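Local coordinates for endosialidase (Enterobacteria phage phi92, PDB 4HIZ), which cleaves polysialic acid internally, hydrolysing alpha2,8 and alpha2,9 linkages of the sialic acid polymer as a phage endosialidase, at residues 90-94 against 95-99; 107-110 against 111-114; 35-38 against 39-43. All coordinates share one frame; numbering follows the deposited sequence.

Contact 1. Residues 90-94 against 95-99. With NA (sodium ion), chain B; EDO (1,2-ethanediol), chain R; EDO (1,2-ethanediol), chain L.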
ATOM      1  N   THR A  90      20.694 -12.018  11.228  1.00 10.07           N
ATOM      2  CA  THR A  90      20.020 -12.710  10.108  1.00 10.29           C
ATOM      3  C   THR A  90      20.195 -14.226  10.119  1.00 11.04           C
ATOM      4  O   THR A  90      21.183 -14.742  10.649  1.00 12.48           O
ATOM      5  CB  THR A  90      20.450 -12.166   8.724  1.00 11.33           C
ATOM      6  OG1 THR A  90      21.829 -12.453   8.485  1.00 11.90           O
ATOM      7  CG2 THR A  90      20.155 -10.661   8.603  1.00 11.62           C
ATOM      8  N   PHE A  91      19.237 -14.937   9.525  1.00 10.51           N
ATOM      9  CA  PHE A  91      19.344 -16.385   9.399  1.00  9.90           C
ATOM     10  C   PHE A  91      18.362 -16.877   8.354  1.00  9.88           C
ATOM     11  O   PHE A  91      17.446 -16.147   7.947  1.00 10.73           O
ATOM     12  CB  PHE A  91      19.120 -17.062  10.793  1.00 10.34           C
ATOM     13  CG  PHE A  91      17.738 -16.850  11.364  1.00 10.60           C
ATOM     14  CD1 PHE A  91      16.671 -17.702  11.018  1.00 11.35           C
ATOM     15  CD2 PHE A  91      17.479 -15.782  12.218  1.00 11.60           C
ATOM     16  CE1 PHE A  91      15.394 -17.481  11.555  1.00 12.43           C
ATOM     17  CE2 PHE A  91      16.200 -15.558  12.768  1.00 12.22           C
ATOM     18  CZ  PHE A  91      15.142 -16.410  12.430  1.00 12.49           C
ATOM     19  N   VAL A  92      18.604 -18.093   7.873  1.00 10.08           N
ATOM     20  CA  VAL A  92      17.717 -18.768   6.921  1.00 10.45           C
ATOM     21  C   VAL A  92      17.222 -20.048   7.592  1.00 11.20           C
ATOM     22  O   VAL A  92      18.019 -20.820   8.186  1.00 12.91           O
ATOM     23  CB  VAL A  92      18.465 -19.068   5.612  1.00 11.03           C
ATOM     24  CG1 VAL A  92      17.548 -19.795   4.596  1.00 12.27           C
ATOM     25  CG2 VAL A  92      19.032 -17.740   4.998  1.00 10.95           C
ATOM     26  N   TYR A  93      15.917 -20.249   7.563  1.00 11.12           N
ATOM     27  CA  TYR A  93      15.338 -21.462   8.165  1.00 11.89           C
ATOM     28  C   TYR A  93      14.188 -21.952   7.300  1.00 11.77           C
ATOM     29  O   TYR A  93      13.279 -21.159   6.974  1.00 10.67           O
ATOM     30  CB  TYR A  93      14.848 -21.187   9.593  1.00 11.91           C
ATOM     31  CG  TYR A  93      14.375 -22.447  10.306  1.00 11.63           C
ATOM     32  CD1 TYR A  93      15.300 -23.317  10.923  1.00 12.37           C
ATOM     33  CD2 TYR A  93      13.005 -22.734  10.401  1.00 11.51           C
ATOM     34  CE1 TYR A  93      14.828 -24.467  11.560  1.00 12.79           C
ATOM     35  CE2 TYR A  93      12.525 -23.882  11.041  1.00 11.09           C
ATOM     36  CZ  TYR A  93      13.437 -24.735  11.613  1.00 12.60           C
ATOM     37  OH  TYR A  93      12.972 -25.854  12.296  1.00 14.13           O
ATOM     38  N   ASP A  94      14.211 -23.246   6.965  1.00 11.69           N
ATOM     39  CA  ASP A  94      13.157 -23.866   6.148  1.00 12.53           C
ATOM     40  C   ASP A  94      12.799 -23.006   4.949  1.00 11.78           C
ATOM     41  O   ASP A  94      11.620 -22.722   4.718  1.00 12.42           O
ATOM     42  CB  ASP A  94      11.934 -24.126   7.049  1.00 14.40           C
ATOM     43  CG  ASP A  94      10.929 -25.051   6.436  1.00 16.83           C
ATOM     44  OD1 ASP A  94      11.314 -25.904   5.595  1.00 17.47           O
ATOM     45  OD2 ASP A  94       9.747 -24.953   6.845  1.00 18.12           O
ATOM     46  N   ASN A  95      13.820 -22.645   4.174  1.00 10.72           N
ATOM     47  CA  ASN A  95      13.655 -21.923   2.885  1.00 10.36           C
ATOM     48  C   ASN A  95      13.274 -20.459   2.989  1.00 11.13           C
ATOM     49  O   ASN A  95      13.107 -19.813   1.954  1.00 12.56           O
ATOM     50  CB  ASN A  95      12.658 -22.626   1.952  1.00 11.14           C
ATOM     51  CG  ASN A  95      13.029 -24.084   1.714  1.00 12.84           C
ATOM     52  OD1 ASN A  95      14.205 -24.402   1.488  1.00 14.98           O
ATOM     53  ND2 ASN A  95      12.035 -24.981   1.797  1.00 12.91           N
ATOM     54  N   VAL A  96      13.107 -19.955   4.196  1.00  9.92           N
ATOM     55  CA  VAL A  96      12.689 -18.547   4.381  1.00  9.96           C
ATOM     56  C   VAL A  96      13.870 -17.755   4.894  1.00 10.78           C
ATOM     57  O   VAL A  96      14.585 -18.222   5.785  1.00 11.06           O
ATOM     58  CB  VAL A  96      11.511 -18.459   5.375  1.00 10.54           C
ATOM     59  CG1 VAL A  96      11.140 -17.011   5.692  1.00 10.66           C
ATOM     60  CG2 VAL A  96      10.298 -19.217   4.800  1.00 10.97           C
ATOM     61  N   ILE A  97      14.096 -16.561   4.339  1.00  9.65           N
ATOM     62  CA  ILE A  97      15.176 -15.693   4.827  1.00 10.61           C
ATOM     63  C   ILE A  97      14.600 -14.714   5.850  1.00 10.68           C
ATOM     64  O   ILE A  97      13.625 -14.014   5.570  1.00 11.00           O
ATOM     65  CB  ILE A  97      15.810 -14.902   3.660  1.00 10.95           C
ATOM     66  CG1 ILE A  97      16.280 -15.862   2.559  1.00 12.39           C
ATOM     67  CG2 ILE A  97      17.000 -14.020   4.165  1.00 10.67           C
ATOM     68  CD1 ILE A  97      16.424 -15.169   1.188  1.00 14.10           C
ATOM     69  N   TYR A  98      15.210 -14.672   7.042  1.00 10.10           N
ATOM     70  CA  TYR A  98      14.773 -13.780   8.109  1.00 10.45           C
ATOM     71  C   TYR A  98      15.776 -12.661   8.317  1.00 10.60           C
ATOM     72  O   TYR A  98      16.991 -12.901   8.454  1.00 10.99           O
ATOM     73  CB  TYR A  98      14.651 -14.538   9.443  1.00  9.87           C
ATOM     74  CG  TYR A  98      13.536 -15.585   9.446  1.00 10.27           C
ATOM     75  CD1 TYR A  98      13.704 -16.840   8.830  1.00 10.53           C
ATOM     76  CD2 TYR A  98      12.340 -15.329  10.105  1.00 12.12           C
ATOM     77  CE1 TYR A  98      12.697 -17.784   8.872  1.00 12.20           C
ATOM     78  CE2 TYR A  98      11.308 -16.268  10.132  1.00 13.32           C
ATOM     79  CZ  TYR A  98      11.506 -17.494   9.527  1.00 13.67           C
ATOM     80  OH  TYR A  98      10.485 -18.405   9.567  1.00 14.12           O
ATOM     81  N   ALA A  99      15.264 -11.436   8.329  1.00 10.42           N
ATOM     82  CA  ALA A  99      16.088 -10.253   8.593  1.00  9.41           C
ATOM     83  C   ALA A  99      15.532  -9.518   9.828  1.00 10.75           C
ATOM     84  O   ALA A  99      14.686  -8.592   9.724  1.00  9.89           O
ATOM     85  CB  ALA A  99      16.078  -9.287   7.344  1.00 10.11           C
TER
HETATM   86 NA    NA B 826      23.699 -15.141   9.774  1.00 44.46          NA
HETATM   87  C1  EDO R 812      17.516 -23.524   3.540  1.00 37.07           C
HETATM   88  O1  EDO R 812      16.418 -23.660   4.440  1.00 30.82           O
HETATM   89  C2  EDO R 812      17.066 -23.528   2.090  1.00 41.47           C
HETATM   90  O2  EDO R 812      18.112 -24.104   1.307  1.00 46.13           O
HETATM   91  C1  EDO L 806      21.640 -19.875   7.547  1.00 29.27           C
HETATM   92  O1  EDO L 806      21.236 -19.107   8.678  1.00 21.85           O
HETATM   93  C2  EDO L 806      23.079 -19.597   7.109  1.00 31.02           C
HETATM   94  O2  EDO L 806      23.257 -18.206   6.923  1.00 26.18           O
HETATM   95  O   HOH W   1      10.821 -20.706   8.210  1.00 14.07           O
HETATM   96  O   HOH W   2      24.200 -17.855  10.474  1.00 47.01           O
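Phe-91 and Tyr-98 face each other as a hydrogen-bonded pair of an antiparallel two-residue hairpin, and the side chain of Tyr-98 traces the contact from root to tip. Its CB sits over one face of the Phe-91 ring, 3.7 Å from the ring centroid, a CH-pi contact displaced toward the rim. Next, CG lies against CE1 and CZ of Phe-91, and CD1 of Tyr-98 comes to 3.3 Å from CE1 of Phe-91. The two planes are only 16° apart but slid, with little overlap. Phe-91 reaches this position because its CG stands between its own backbone N and carbonyl carbon (chi1 64°). Farther out, CE1 of Tyr-98 meets CB of Tyr-93 at 4.1 Å, and OH binds a water 2.7 Å away that also donates to O of Tyr-93. That carbonyl further accepts N of Val-96 at 3.0 Å, closing a type I' turn through Asp-94 and Asn-95. Carbonyl O of Thr-90 binds sodium at 2.7 Å, together with Val-477. Strand 96-104 continues the sheet into strand 113-119, whose Trp-116 meets Tyr-98 edge-to-face, while Val-92 and Ile-97, on the other face, pack on Cys-478 of strand 473-480.

Contact 2. Residues 107-110 against 111-114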
ATOM      1  N   HIS A 107      18.802   6.487  17.688  1.00 12.96           N
ATOM      2  CA  HIS A 107      19.834   5.623  18.254  1.00 13.68           C
ATOM      3  C   HIS A 107      19.609   5.539  19.744  1.00 15.16           C
ATOM      4  O   HIS A 107      20.296   6.180  20.526  1.00 18.28           O
ATOM      5  CB  HIS A 107      21.235   6.159  17.905  1.00 14.42           C
ATOM      6  CG  HIS A 107      21.595   5.928  16.471  1.00 14.41           C
ATOM      7  ND1 HIS A 107      22.786   5.349  16.079  1.00 15.60           N
ATOM      8  CD2 HIS A 107      20.898   6.178  15.328  1.00 13.43           C
ATOM      9  CE1 HIS A 107      22.797   5.242  14.752  1.00 15.42           C
ATOM     10  NE2 HIS A 107      21.672   5.749  14.279  1.00 14.00           N
ATOM     11  N   GLY A 108      18.624   4.751  20.123  1.00 14.62           N
ATOM     12  CA  GLY A 108      18.219   4.595  21.504  1.00 13.49           C
ATOM     13  C   GLY A 108      17.012   3.678  21.483  1.00 12.72           C
ATOM     14  O   GLY A 108      16.534   3.290  20.389  1.00 13.77           O
ATOM     15  N   VAL A 109      16.495   3.311  22.660  1.00 11.72           N
ATOM     16  CA  VAL A 109      15.386   2.351  22.667  1.00 11.43           C
ATOM     17  C   VAL A 109      14.000   2.982  22.831  1.00 11.42           C
ATOM     18  O   VAL A 109      13.022   2.275  23.099  1.00 11.56           O
ATOM     19  CB  VAL A 109      15.617   1.216  23.719  1.00 12.54           C
ATOM     20  CG1 VAL A 109      16.829   0.377  23.298  1.00 13.85           C
ATOM     21  CG2 VAL A 109      15.836   1.800  25.178  1.00 13.36           C
ATOM     22  N   GLN A 110      13.924   4.316  22.718  1.00 11.53           N
ATOM     23  CA  GLN A 110      12.618   4.981  22.750  1.00 12.76           C
ATOM     24  C   GLN A 110      11.675   4.352  21.701  1.00 12.59           C
ATOM     25  O   GLN A 110      12.051   4.232  20.511  1.00 12.56           O
ATOM     26  CB  GLN A 110      12.752   6.456  22.385  1.00 13.89           C
ATOM     27  CG  GLN A 110      13.194   7.336  23.557  1.00 15.26           C
ATOM     28  CD  GLN A 110      14.674   7.198  23.890  1.00 18.90           C
ATOM     29  OE1 GLN A 110      15.458   6.597  23.147  1.00 17.38           O
ATOM     30  NE2 GLN A 110      15.072   7.802  25.015  1.00 23.52           N
ATOM     31  N   ASN A 111      10.470   3.978  22.140  1.00 11.90           N
ATOM     32  CA  ASN A 111       9.398   3.477  21.231  1.00 12.45           C
ATOM     33  C   ASN A 111       9.796   2.305  20.348  1.00 13.27           C
ATOM     34  O   ASN A 111       9.148   2.026  19.332  1.00 14.01           O
ATOM     35  CB  ASN A 111       8.909   4.639  20.352  1.00 12.38           C
ATOM     36  CG  ASN A 111       8.072   5.629  21.143  1.00 14.00           C
ATOM     37  OD1 ASN A 111       7.189   5.230  21.894  1.00 15.28           O
ATOM     38  ND2 ASN A 111       8.371   6.906  21.020  1.00 15.37           N
ATOM     39  N   LEU A 112      10.842   1.588  20.733  1.00 11.73           N
ATOM     40  CA  LEU A 112      11.463   0.624  19.827  1.00 11.41           C
ATOM     41  C   LEU A 112      10.890  -0.808  19.977  1.00 11.25           C
ATOM     42  O   LEU A 112      10.638  -1.275  21.093  1.00 11.66           O
ATOM     43  CB  LEU A 112      12.984   0.616  20.079  1.00 12.06           C
ATOM     44  CG  LEU A 112      13.873  -0.313  19.258  1.00 12.11           C
ATOM     45  CD1 LEU A 112      15.251   0.342  19.143  1.00 13.32           C
ATOM     46  CD2 LEU A 112      14.018  -1.693  19.938  1.00 11.45           C
ATOM     47  N   HIS A 113      10.701  -1.507  18.848  1.00 10.35           N
ATOM     48  CA  HIS A 113      10.439  -2.955  18.848  1.00 10.19           C
ATOM     49  C   HIS A 113      11.579  -3.721  18.200  1.00 10.34           C
ATOM     50  O   HIS A 113      12.110  -3.286  17.159  1.00 10.93           O
ATOM     51  CB  HIS A 113       9.161  -3.251  17.995  1.00  9.67           C
ATOM     52  CG  HIS A 113       7.895  -2.775  18.615  1.00 10.84           C
ATOM     53  ND1 HIS A 113       7.198  -3.511  19.553  1.00 13.02           N
ATOM     54  CD2 HIS A 113       7.167  -1.648  18.406  1.00 11.41           C
ATOM     55  CE1 HIS A 113       6.085  -2.870  19.881  1.00 13.15           C
ATOM     56  NE2 HIS A 113       6.042  -1.738  19.202  1.00 12.85           N
ATOM     57  N   VAL A 114      11.941  -4.891  18.756  1.00  9.74           N
ATOM     58  CA  VAL A 114      12.728  -5.852  17.982  1.00  9.43           C
ATOM     59  C   VAL A 114      11.759  -6.463  16.971  1.00 10.05           C
ATOM     60  O   VAL A 114      10.638  -6.766  17.327  1.00 11.51           O
ATOM     61  CB  VAL A 114      13.319  -6.925  18.911  1.00 10.29           C
ATOM     62  CG1 VAL A 114      14.147  -7.929  18.098  1.00 11.78           C
ATOM     63  CG2 VAL A 114      14.203  -6.226  19.988  1.00 10.18           C
TER
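Val-109 and Leu-112 stand at the two ends of a type II beta turn, with Gln-110 and Asn-111 at its corners, in the loop that leads from strand 96-104 into strand 113-119 of the catalytic beta-propeller domain. The turn is closed by N of Leu-112, which donates to O of Val-109 in a long bond at 3.3 Å. Asn-111 takes positive backbone angles (phi 55°, psi 20°), as the third residue of such a turn does.

The side chains separate by position. Leu-112 directs its CB back toward the preceding residues, and with CG anti to the backbone N (chi1 180°) its CD1 is carried to the flank of Val-109, 4.4 Å from CG1, a light apolar touch. The two corner side chains diverge from this pair. Gln-110, bent at its second torsion, sends its amide away from Asn-111, and NE2 bonds O of Leu-167. Asn-111 turns its ND2 to OE1 of Glu-105, while its backbone N is bonded by Tyr-139 OH and its O by NE2 of His-578 of the third subunit. Asn-145 ties down both ends of the turn, its ND2 bonding O of Val-109 and O of Leu-112.

Gly-108, with an extended backbone, passes close to the side-chain amide of Gln-110. Its own carbonyl meets the methyl of the turn's last residue, with O of Gly-108 3.4 Å from CD1 of Leu-112.

Contact 3. Residues 35-38 against 39-43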
ATOM      1  N   PHE A  35      41.811  -2.661 -13.731  1.00 24.05           N
ATOM      2  CA  PHE A  35      42.698  -1.586 -14.180  1.00 22.89           C
ATOM      3  C   PHE A  35      43.206  -0.817 -12.969  1.00 20.70           C
ATOM      4  O   PHE A  35      42.474  -0.661 -12.009  1.00 19.84           O
ATOM      5  CB  PHE A  35      41.920  -0.606 -15.064  1.00 23.64           C
ATOM      6  CG  PHE A  35      41.323  -1.246 -16.281  1.00 24.18           C
ATOM      7  CD1 PHE A  35      42.090  -1.432 -17.424  1.00 25.17           C
ATOM      8  CD2 PHE A  35      40.002  -1.656 -16.280  1.00 23.78           C
ATOM      9  CE1 PHE A  35      41.553  -2.031 -18.547  1.00 25.34           C
ATOM     10  CE2 PHE A  35      39.439  -2.258 -17.412  1.00 23.82           C
ATOM     11  CZ  PHE A  35      40.220  -2.446 -18.544  1.00 24.63           C
ATOM     12  N   LYS A  36      44.423  -0.282 -13.042  1.00 20.81           N
ATOM     13  CA  LYS A  36      44.922   0.620 -12.013  1.00 21.24           C
ATOM     14  C   LYS A  36      44.797   2.027 -12.563  1.00 18.71           C
ATOM     15  O   LYS A  36      45.331   2.334 -13.621  1.00 18.28           O
ATOM     16  CB  LYS A  36      46.378   0.324 -11.678  1.00 29.02           C
ATOM     17  CG  LYS A  36      46.606  -1.141 -11.352  1.00 41.05           C
ATOM     18  CD  LYS A  36      47.644  -1.324 -10.257  1.00 55.99           C
ATOM     19  CE  LYS A  36      47.858  -2.808  -9.956  1.00 68.91           C
ATOM     20  NZ  LYS A  36      46.553  -3.545  -9.841  1.00 76.77           N
ATOM     21  N   VAL A  37      44.063   2.871 -11.864  1.00 18.53           N
ATOM     22  CA  VAL A  37      43.718   4.148 -12.467  1.00 20.48           C
ATOM     23  C   VAL A  37      44.160   5.290 -11.592  1.00 22.48           C
ATOM     24  O   VAL A  37      44.282   5.166 -10.375  1.00 22.20           O
ATOM     25  CB  VAL A  37      42.209   4.284 -12.742  1.00 20.59           C
ATOM     26  CG1 VAL A  37      41.746   3.218 -13.738  1.00 21.78           C
ATOM     27  CG2 VAL A  37      41.401   4.228 -11.416  1.00 19.86           C
ATOM     28  N   THR A  38      44.413   6.420 -12.240  1.00 24.93           N
ATOM     29  CA  THR A  38      44.822   7.626 -11.547  1.00 27.13           C
ATOM     30  C   THR A  38      43.620   8.369 -10.931  1.00 25.13           C
ATOM     31  O   THR A  38      43.738   9.098  -9.935  1.00 24.90           O
ATOM     32  CB  THR A  38      45.509   8.563 -12.567  1.00 32.08           C
ATOM     33  OG1 THR A  38      44.594   8.823 -13.650  1.00 35.75           O
ATOM     34  CG2 THR A  38      46.774   7.906 -13.139  1.00 32.43           C
ATOM     35  N   THR A  39      42.466   8.188 -11.547  1.00 22.92           N
ATOM     36  CA  THR A  39      41.247   8.834 -11.091  1.00 23.95           C
ATOM     37  C   THR A  39      40.142   7.932 -11.563  1.00 21.18           C
ATOM     38  O   THR A  39      40.339   7.205 -12.555  1.00 21.39           O
ATOM     39  CB  THR A  39      41.097  10.222 -11.730  1.00 30.75           C
ATOM     40  OG1 THR A  39      39.872  10.817 -11.291  1.00 35.82           O
ATOM     41  CG2 THR A  39      41.037  10.117 -13.237  1.00 31.42           C
ATOM     42  N   LEU A  40      38.983   7.930 -10.899  1.00 19.89           N
ATOM     43  CA  LEU A  40      37.931   6.990 -11.350  1.00 19.79           C
ATOM     44  C   LEU A  40      37.398   7.396 -12.705  1.00 18.59           C
ATOM     45  O   LEU A  40      37.139   8.586 -12.924  1.00 18.59           O
ATOM     46  CB  LEU A  40      36.768   6.855 -10.347  1.00 19.89           C
ATOM     47  CG  LEU A  40      37.191   6.202  -9.022  1.00 21.52           C
ATOM     48  CD1 LEU A  40      36.027   6.160  -8.048  1.00 23.18           C
ATOM     49  CD2 LEU A  40      37.713   4.785  -9.255  1.00 20.74           C
ATOM     50  N   PRO A  41      37.218   6.416 -13.615  1.00 17.41           N
ATOM     51  CA  PRO A  41      36.679   6.715 -14.939  1.00 18.06           C
ATOM     52  C   PRO A  41      35.152   6.739 -14.872  1.00 18.01           C
ATOM     53  O   PRO A  41      34.575   6.730 -13.783  1.00 18.42           O
ATOM     54  CB  PRO A  41      37.159   5.525 -15.762  1.00 18.12           C
ATOM     55  CG  PRO A  41      37.061   4.362 -14.793  1.00 18.16           C
ATOM     56  CD  PRO A  41      37.530   4.969 -13.458  1.00 17.49           C
ATOM     57  N   ASP A  42      34.506   6.777 -16.024  1.00 17.83           N
ATOM     58  CA  ASP A  42      33.059   6.739 -16.062  1.00 17.91           C
ATOM     59  C   ASP A  42      32.631   5.278 -15.863  1.00 17.11           C
ATOM     60  O   ASP A  42      32.435   4.538 -16.825  1.00 18.53           O
ATOM     61  CB  ASP A  42      32.600   7.250 -17.423  1.00 17.98           C
ATOM     62  CG  ASP A  42      31.105   7.521 -17.474  1.00 19.07           C
ATOM     63  OD1 ASP A  42      30.379   7.148 -16.524  1.00 18.34           O
ATOM     64  OD2 ASP A  42      30.668   8.110 -18.482  1.00 20.43           O
ATOM     65  N   ILE A  43      32.503   4.865 -14.608  1.00 15.79           N
ATOM     66  CA  ILE A  43      32.235   3.464 -14.286  1.00 15.93           C
ATOM     67  C   ILE A  43      30.970   2.895 -14.953  1.00 17.04           C
ATOM     68  O   ILE A  43      30.942   1.730 -15.359  1.00 16.22           O
ATOM     69  CB  ILE A  43      32.261   3.282 -12.751  1.00 15.08           C
ATOM     70  CG1 ILE A  43      33.678   3.527 -12.245  1.00 16.89           C
ATOM     71  CG2 ILE A  43      31.831   1.833 -12.336  1.00 15.25           C
ATOM     72  CD1 ILE A  43      33.748   3.607 -10.715  1.00 16.42           C
TER
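Val-37 is the residue of 35-38 that turns its side chain into the bend, toward the chain that returns through Thr-39, Leu-40 and Pro-41. The more tightly packed, inner part of the contact is made by one methyl: CG2 of Val-37 lies 3.4 Å from O of Thr-39. It stands between the backbone N and carbonyl carbon of its own residue, which places it on the inner side of the bend, whereas CG1 lies beside the backbone N. The same CG2 then brushes CD2 of Leu-40 at 4.3 Å and CD of Pro-41 at 4.4 Å, so a single branch is shared by three successive residues. These apolar touches are wider than the first. The inner side is completed by strand 49-53, where Phe-51 packs on Val-37 and Pro-41, and Tyr-53 on Leu-40.

The outer side is looser. Thr-38 and Thr-39 are exposed, and their side chains meet at an angle, OG1 of Thr-38 standing 3.8 Å from CG2 of Thr-39. OG1 of Thr-38 also comes within 3.1 Å of N of Thr-39, but the angle is poor and no bond forms. That amide, covered by the bend, has no partner anywhere in the model.

Farther along, Asp-42 is the centre of an inverse gamma turn and looks to another chain: its OD2 makes a salt bridge with NZ of Lys-523 of the third subunit, and OD1 bonds Ser-44 OG and N of His-527 of that subunit. The whole is a connection between neighbouring parallel strands, in which 33-36 leaves the edge of a mixed sheet and the chain crosses to re-enter it at 49-53, within the N-terminal extension of the endosialidase.

Along the chain the order is contact 3, contact 1, contact 2, each closing before the next opens. Contacts 1 and 2 belong to one antiparallel sheet of the catalytic beta-propeller: the hairpin pairs strand 91-93 with the start of strand 96-104, and the turn within 107-114 then delivers the chain to strand 113-119. Their centres are 23 Å apart and their nearest atoms about 8 Å, so they mark successive chain reversals of one sheet without touching. Contact 3 lies in the N-terminal extension, its centre 38 Å from contact 1 and 42 Å from contact 2. All three have partners on other subunits, tying local turns to the trimer.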